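Local structure of hypothetical protein (Deinococcus radiodurans, 1U5K) at residues A[82-88]-A[123-129]; A[50-54]-A[89-93]. The protein is probably involved in DNA repair and recombination by the RecF pathway, and carries a bound zinc ion. One frame throughout, in Å; residues are numbered along the deposited sequence.

Contact 1: residues A[82-88]-A[123-129]; sequences TLAEPER and VAHQPDP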
loop_
_atom_site.group_PDB
_atom_site.type_symbol
_atom_site.label_atom_id
_atom_site.label_comp_id
_atom_site.label_asym_id
_atom_site.label_seq_id
_atom_site.Cartn_x
_atom_site.Cartn_y
_atom_site.Cartn_z
ATOM N N THR A 82 15.606 -20.272 2.663
ATOM C CA THR A 82 16.227 -19.259 3.495
ATOM C C THR A 82 15.463 -17.919 3.469
ATOM O O THR A 82 15.547 -17.101 4.394
ATOM C CB THR A 82 17.624 -19.285 2.841
ATOM O OG1 THR A 82 18.665 -19.775 3.701
ATOM C CG2 THR A 82 18.031 -18.077 2.094
ATOM N N LEU A 83 14.684 -17.702 2.415
ATOM C CA LEU A 83 13.705 -16.615 2.367
ATOM C C LEU A 83 12.661 -16.634 3.472
ATOM O O LEU A 83 11.976 -15.635 3.689
ATOM C CB LEU A 83 13.044 -16.537 0.991
ATOM C CG LEU A 83 13.955 -16.156 -0.172
ATOM C CD1 LEU A 83 13.210 -16.036 -1.501
ATOM C CD2 LEU A 83 14.762 -14.901 0.149
ATOM N N ALA A 84 12.553 -17.733 4.215
ATOM C CA ALA A 84 11.714 -17.740 5.409
ATOM C C ALA A 84 12.327 -16.960 6.571
ATOM O O ALA A 84 11.629 -16.555 7.498
ATOM C CB ALA A 84 11.363 -19.162 5.826
ATOM N N GLU A 85 13.620 -16.672 6.518
ATOM C CA GLU A 85 14.211 -15.778 7.504
ATOM C C GLU A 85 13.588 -14.384 7.332
ATOM O O GLU A 85 13.568 -13.867 6.215
ATOM C CB GLU A 85 15.731 -15.720 7.351
ATOM C CG GLU A 85 16.489 -17.028 7.526
ATOM C CD GLU A 85 17.950 -16.896 7.129
ATOM O OE1 GLU A 85 18.500 -15.777 7.206
ATOM O OE2 GLU A 85 18.566 -17.907 6.726
ATOM N N PRO A 86 13.067 -13.782 8.400
ATOM C CA PRO A 86 12.302 -12.532 8.280
ATOM C C PRO A 86 12.963 -11.367 7.537
ATOM O O PRO A 86 12.283 -10.667 6.784
ATOM C CB PRO A 86 11.996 -12.147 9.732
ATOM C CG PRO A 86 12.099 -13.421 10.507
ATOM C CD PRO A 86 13.100 -14.290 9.785
ATOM N N GLU A 87 14.255 -11.147 7.735
ATOM C CA GLU A 87 14.945 -10.069 7.037
ATOM C C GLU A 87 15.065 -10.319 5.530
ATOM O O GLU A 87 14.897 -9.413 4.711
ATOM C CB GLU A 87 16.325 -9.796 7.638
ATOM C CG GLU A 87 17.097 -8.779 6.819
ATOM C CD GLU A 87 18.413 -8.333 7.425
ATOM O OE1 GLU A 87 19.295 -9.199 7.581
ATOM O OE2 GLU A 87 18.559 -7.125 7.710
ATOM N N ARG A 88 15.365 -11.559 5.171
ATOM C CA ARG A 88 15.444 -11.979 3.783
ATOM C C ARG A 88 14.068 -11.957 3.131
ATOM O O ARG A 88 13.926 -11.513 2.001
ATOM C CB ARG A 88 16.091 -13.361 3.687
ATOM C CG ARG A 88 17.505 -13.419 4.276
ATOM C CD ARG A 88 18.227 -14.708 4.026
ATOM N NE ARG A 88 19.516 -14.710 4.702
ATOM C CZ ARG A 88 20.649 -14.228 4.228
ATOM N NH1 ARG A 88 20.719 -13.714 3.006
ATOM N NH2 ARG A 88 21.728 -14.258 5.002
ATOM N N VAL A 123 19.283 -12.172 -2.283
ATOM C CA VAL A 123 18.662 -11.859 -1.005
ATOM C C VAL A 123 18.634 -13.118 -0.151
ATOM O O VAL A 123 18.722 -13.058 1.073
ATOM C CB VAL A 123 17.243 -11.290 -1.206
ATOM C CG1 VAL A 123 16.388 -11.415 0.032
ATOM C CG2 VAL A 123 17.317 -9.842 -1.671
ATOM N N ALA A 124 18.479 -14.261 -0.809
ATOM C CA ALA A 124 18.418 -15.534 -0.099
ATOM C C ALA A 124 19.796 -15.960 0.419
ATOM O O ALA A 124 19.866 -16.589 1.472
ATOM C CB ALA A 124 17.856 -16.612 -1.000
ATOM N N HIS A 125 20.865 -15.629 -0.299
ATOM C CA HIS A 125 22.191 -16.198 -0.014
ATOM C C HIS A 125 23.296 -15.277 0.477
ATOM O O HIS A 125 24.259 -15.762 1.083
ATOM C CB HIS A 125 22.709 -16.916 -1.252
ATOM C CG HIS A 125 21.803 -18.007 -1.710
ATOM N ND1 HIS A 125 21.264 -18.919 -0.832
ATOM C CD2 HIS A 125 21.298 -18.310 -2.930
ATOM C CE1 HIS A 125 20.508 -19.770 -1.501
ATOM N NE2 HIS A 125 20.500 -19.416 -2.772
ATOM N N GLN A 126 23.187 -13.979 0.208
ATOM C CA GLN A 126 24.255 -13.029 0.501
ATOM C C GLN A 126 24.192 -12.432 1.913
ATOM O O GLN A 126 23.120 -12.369 2.523
ATOM C CB GLN A 126 24.333 -11.914 -0.552
ATOM C CG GLN A 126 24.602 -12.328 -1.993
ATOM C CD GLN A 126 25.980 -12.924 -2.285
ATOM O OE1 GLN A 126 26.449 -12.848 -3.421
ATOM N NE2 GLN A 126 26.616 -13.526 -1.288
ATOM N N PRO A 127 25.344 -12.092 2.490
ATOM C CA PRO A 127 25.388 -11.505 3.833
ATOM C C PRO A 127 24.609 -10.197 4.037
ATOM O O PRO A 127 24.150 -9.994 5.152
ATOM C CB PRO A 127 26.886 -11.279 4.100
ATOM C CG PRO A 127 27.664 -11.884 2.983
ATOM C CD PRO A 127 26.687 -12.445 2.004
ATOM N N ASP A 128 24.437 -9.372 3.009
ATOM C CA ASP A 128 23.850 -8.043 3.112
ATOM C C ASP A 128 22.688 -7.942 2.104
ATOM O O ASP A 128 22.839 -7.423 0.993
ATOM C CB ASP A 128 24.961 -7.039 2.821
ATOM C CG ASP A 128 24.573 -5.613 3.124
ATOM O OD1 ASP A 128 23.378 -5.307 3.337
ATOM O OD2 ASP A 128 25.455 -4.733 3.142
ATOM N N PRO A 129 21.542 -8.509 2.456
ATOM C CA PRO A 129 20.410 -8.500 1.525
ATOM C C PRO A 129 19.884 -7.102 1.219
ATOM O O PRO A 129 19.461 -6.940 0.078
ATOM C CB PRO A 129 19.387 -9.431 2.167
ATOM C CG PRO A 129 19.732 -9.411 3.570
ATOM C CD PRO A 129 21.238 -9.291 3.672
HETATM O O HOH W 1 21.520 -17.811 3.359
#

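Contact 2: residues A[50-54]-A[89-93]; sequences LNLFH and YAFAH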
loop_
_atom_site.group_PDB
_atom_site.type_symbol
_atom_site.label_atom_id
_atom_site.label_comp_id
_atom_site.label_asym_id
_atom_site.label_seq_id
_atom_site.Cartn_x
_atom_site.Cartn_y
_atom_site.Cartn_z
ATOM N N LEU A 50 2.221 -22.978 -5.114
ATOM C CA LEU A 50 2.011 -21.605 -5.553
ATOM C C LEU A 50 2.251 -20.576 -4.442
ATOM O O LEU A 50 1.394 -19.744 -4.155
ATOM C CB LEU A 50 0.617 -21.479 -6.162
ATOM C CG LEU A 50 0.346 -22.194 -7.490
ATOM C CD1 LEU A 50 -1.118 -21.994 -7.860
ATOM C CD2 LEU A 50 1.220 -21.720 -8.634
ATOM N N ASN A 51 3.380 -20.651 -3.746
ATOM C CA ASN A 51 3.641 -19.682 -2.687
ATOM C C ASN A 51 4.716 -18.689 -3.093
ATOM O O ASN A 51 5.482 -18.950 -4.018
ATOM C CB ASN A 51 4.015 -20.374 -1.376
ATOM C CG ASN A 51 2.793 -20.803 -0.595
ATOM O OD1 ASN A 51 2.121 -19.994 0.063
ATOM N ND2 ASN A 51 2.490 -22.093 -0.690
ATOM N N LEU A 52 4.748 -17.564 -2.389
ATOM C CA LEU A 52 5.635 -16.472 -2.749
ATOM C C LEU A 52 7.057 -16.970 -2.905
ATOM O O LEU A 52 7.552 -17.742 -2.081
ATOM C CB LEU A 52 5.656 -15.345 -1.718
ATOM C CG LEU A 52 4.614 -14.251 -1.856
ATOM C CD1 LEU A 52 4.883 -13.124 -0.870
ATOM C CD2 LEU A 52 4.598 -13.741 -3.256
ATOM N N PHE A 53 7.655 -16.504 -3.995
ATOM C CA PHE A 53 9.073 -16.669 -4.253
ATOM C C PHE A 53 9.425 -18.047 -4.812
ATOM O O PHE A 53 10.569 -18.289 -5.174
ATOM C CB PHE A 53 9.944 -16.270 -3.054
ATOM C CG PHE A 53 9.501 -14.999 -2.360
ATOM C CD1 PHE A 53 9.354 -14.957 -0.985
ATOM C CD2 PHE A 53 9.122 -13.882 -3.078
ATOM C CE1 PHE A 53 8.919 -13.803 -0.324
ATOM C CE2 PHE A 53 8.679 -12.742 -2.440
ATOM C CZ PHE A 53 8.570 -12.687 -1.066
ATOM N N HIS A 54 8.453 -18.931 -4.975
ATOM C CA HIS A 54 8.719 -20.207 -5.625
ATOM C C HIS A 54 8.835 -20.027 -7.132
ATOM O O HIS A 54 8.089 -19.241 -7.722
ATOM C CB HIS A 54 7.577 -21.177 -5.331
ATOM C CG HIS A 54 7.594 -21.759 -3.953
ATOM N ND1 HIS A 54 6.635 -22.652 -3.527
ATOM C CD2 HIS A 54 8.468 -21.628 -2.926
ATOM C CE1 HIS A 54 6.905 -23.027 -2.288
ATOM N NE2 HIS A 54 8.029 -22.446 -1.912
ATOM N N TYR A 89 13.051 -12.473 3.812
ATOM C CA TYR A 89 11.693 -12.396 3.311
ATOM C C TYR A 89 11.324 -10.959 2.944
ATOM O O TYR A 89 10.783 -10.726 1.870
ATOM C CB TYR A 89 10.697 -12.964 4.322
ATOM C CG TYR A 89 9.303 -13.124 3.793
ATOM C CD1 TYR A 89 8.833 -14.367 3.393
ATOM C CD2 TYR A 89 8.420 -12.039 3.749
ATOM C CE1 TYR A 89 7.541 -14.522 2.934
ATOM C CE2 TYR A 89 7.119 -12.185 3.300
ATOM C CZ TYR A 89 6.687 -13.444 2.907
ATOM O OH TYR A 89 5.407 -13.645 2.434
ATOM N N ALA A 90 11.654 -10.017 3.817
ATOM C CA ALA A 90 11.308 -8.613 3.655
ATOM C C ALA A 90 11.900 -8.032 2.380
ATOM O O ALA A 90 11.216 -7.294 1.686
ATOM C CB ALA A 90 11.721 -7.793 4.885
ATOM N N PHE A 91 13.149 -8.366 2.069
ATOM C CA PHE A 91 13.812 -7.888 0.867
ATOM C C PHE A 91 13.335 -8.609 -0.396
ATOM O O PHE A 91 13.188 -7.945 -1.420
ATOM C CB PHE A 91 15.337 -7.849 1.040
ATOM C CG PHE A 91 15.803 -6.717 1.915
ATOM C CD1 PHE A 91 16.373 -6.955 3.156
ATOM C CD2 PHE A 91 15.616 -5.392 1.520
ATOM C CE1 PHE A 91 16.724 -5.894 4.001
ATOM C CE2 PHE A 91 16.008 -4.343 2.339
ATOM C CZ PHE A 91 16.551 -4.581 3.600
ATOM N N ALA A 92 13.061 -9.914 -0.336
ATOM C CA ALA A 92 12.432 -10.642 -1.432
ATOM C C ALA A 92 11.099 -9.979 -1.777
ATOM O O ALA A 92 10.773 -9.781 -2.942
ATOM C CB ALA A 92 12.213 -12.140 -1.099
ATOM N N HIS A 93 10.329 -9.646 -0.749
ATOM C CA HIS A 93 9.007 -9.051 -0.899
ATOM C C HIS A 93 9.080 -7.660 -1.536
ATOM O O HIS A 93 8.299 -7.345 -2.426
ATOM C CB HIS A 93 8.399 -9.011 0.484
ATOM C CG HIS A 93 6.930 -8.741 0.547
ATOM N ND1 HIS A 93 6.056 -9.056 -0.469
ATOM C CD2 HIS A 93 6.174 -8.244 1.554
ATOM C CE1 HIS A 93 4.827 -8.745 -0.099
ATOM N NE2 HIS A 93 4.876 -8.221 1.110
#

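Contact 1: residues A[82-88]-A[123-129]
Arg88 stretches its side chain across the C-terminal end of helix 110-125, so that one face of its guanidinium lies over the carbonyl oxygen of Ala124. Two other carbonyls meet the group near its plane: NH1 of Arg88 donates to O of Val123 at 2.9 Å and to O of Gln126 at 2.8 Å, while a weak bond of 3.4 Å runs from NH2 of Arg88 to the same Gln126 O. With chi2 and chi3 both t, Arg88 reaches from the first turn of helix 86-102 to Gln126, where the chain leaves helix 110-125. Glu85, the N-cap of helix 86-102, accepts a hydrogen bond from NE of Arg88 at its OE1 (2.9 Å), part of a salt bridge. A water donates to Ala124 O at 2.8 Å. Beneath this polar layer, CD2 of Leu83 packs on CG1 of Val123 (3.8 Å) and CB of Ala124 (3.7 Å). In the loop, Asp128, N-cap of helix 129-141, forms a salt bridge with Arg211. The principle is general: carbonyls exposed where a helix stops attract a positive charge, so Arg88 links the end of helix 110-125 and the loop after it to helix 86-102.

Contact 2: residues A[50-54]-A[89-93]
A tight turn can present an aromatic ring to a helix, and residues 50-54 illustrate how. Asn51 to His54 form a type II beta turn, closed by the 3.1 Å hydrogen bond from His54 N to Asn51 O. Phe53 occupies its third position with positive phi (80°), a left-handed conformation, and its CA-to-CB bond points toward the helix. With chi1 at -42° and chi2 at 131°, the phenyl ring sits among Tyr89, Ala92 and His93. CB of Ala92 lies 3.7 Å from the Phe53 ring centroid and only 10° off its normal, a CH-pi contact over the face. The same ring directs its edge at the face of Tyr89 in a T-shaped pair, centroids 5.2 Å apart and planes at 73°. The CA-to-CB bond of Tyr89 runs sideways to the turn, but with chi1 t its ring end comes nearer, OH of Tyr89 lying 3.4 Å from CD1 of Leu52. His93 adds its CB 4.0 Å from CZ of Phe53. No hydrogen bond crosses between the segments; ring shape and apolar contact do the work. Backbone bonds of Phe53 and His54 with Val12 tie the turn to strand 5-17. The contact thus joins a loop of the N-terminal five-stranded barrel, an OB-fold, to the first long helix of the helical region that follows.

How the contacts relate
Contacts 1 and 2 share helix 86-102 and lie about 10 Å apart between centres. Leu83 joins them: its CD1 comes within 3.6 Å of CB of Phe53, whereas its CD2 meets Val123 and Ala124, and its carbonyl O lies 3.0 Å from CB of Tyr89. From the side of helix 110-125, CG1 of Val123 reaches to 3.7 Å from N of Ala92 and 3.9 Å from CB of Phe91. The division is one of chemistry, since contact 1 adds charged and polar bonds near the surface whereas contact 2 rests on aromatic and apolar packing round the buried Phe53. Both are remote from the zinc ion bound by Cys153, Cys156, Cys173 and Cys176.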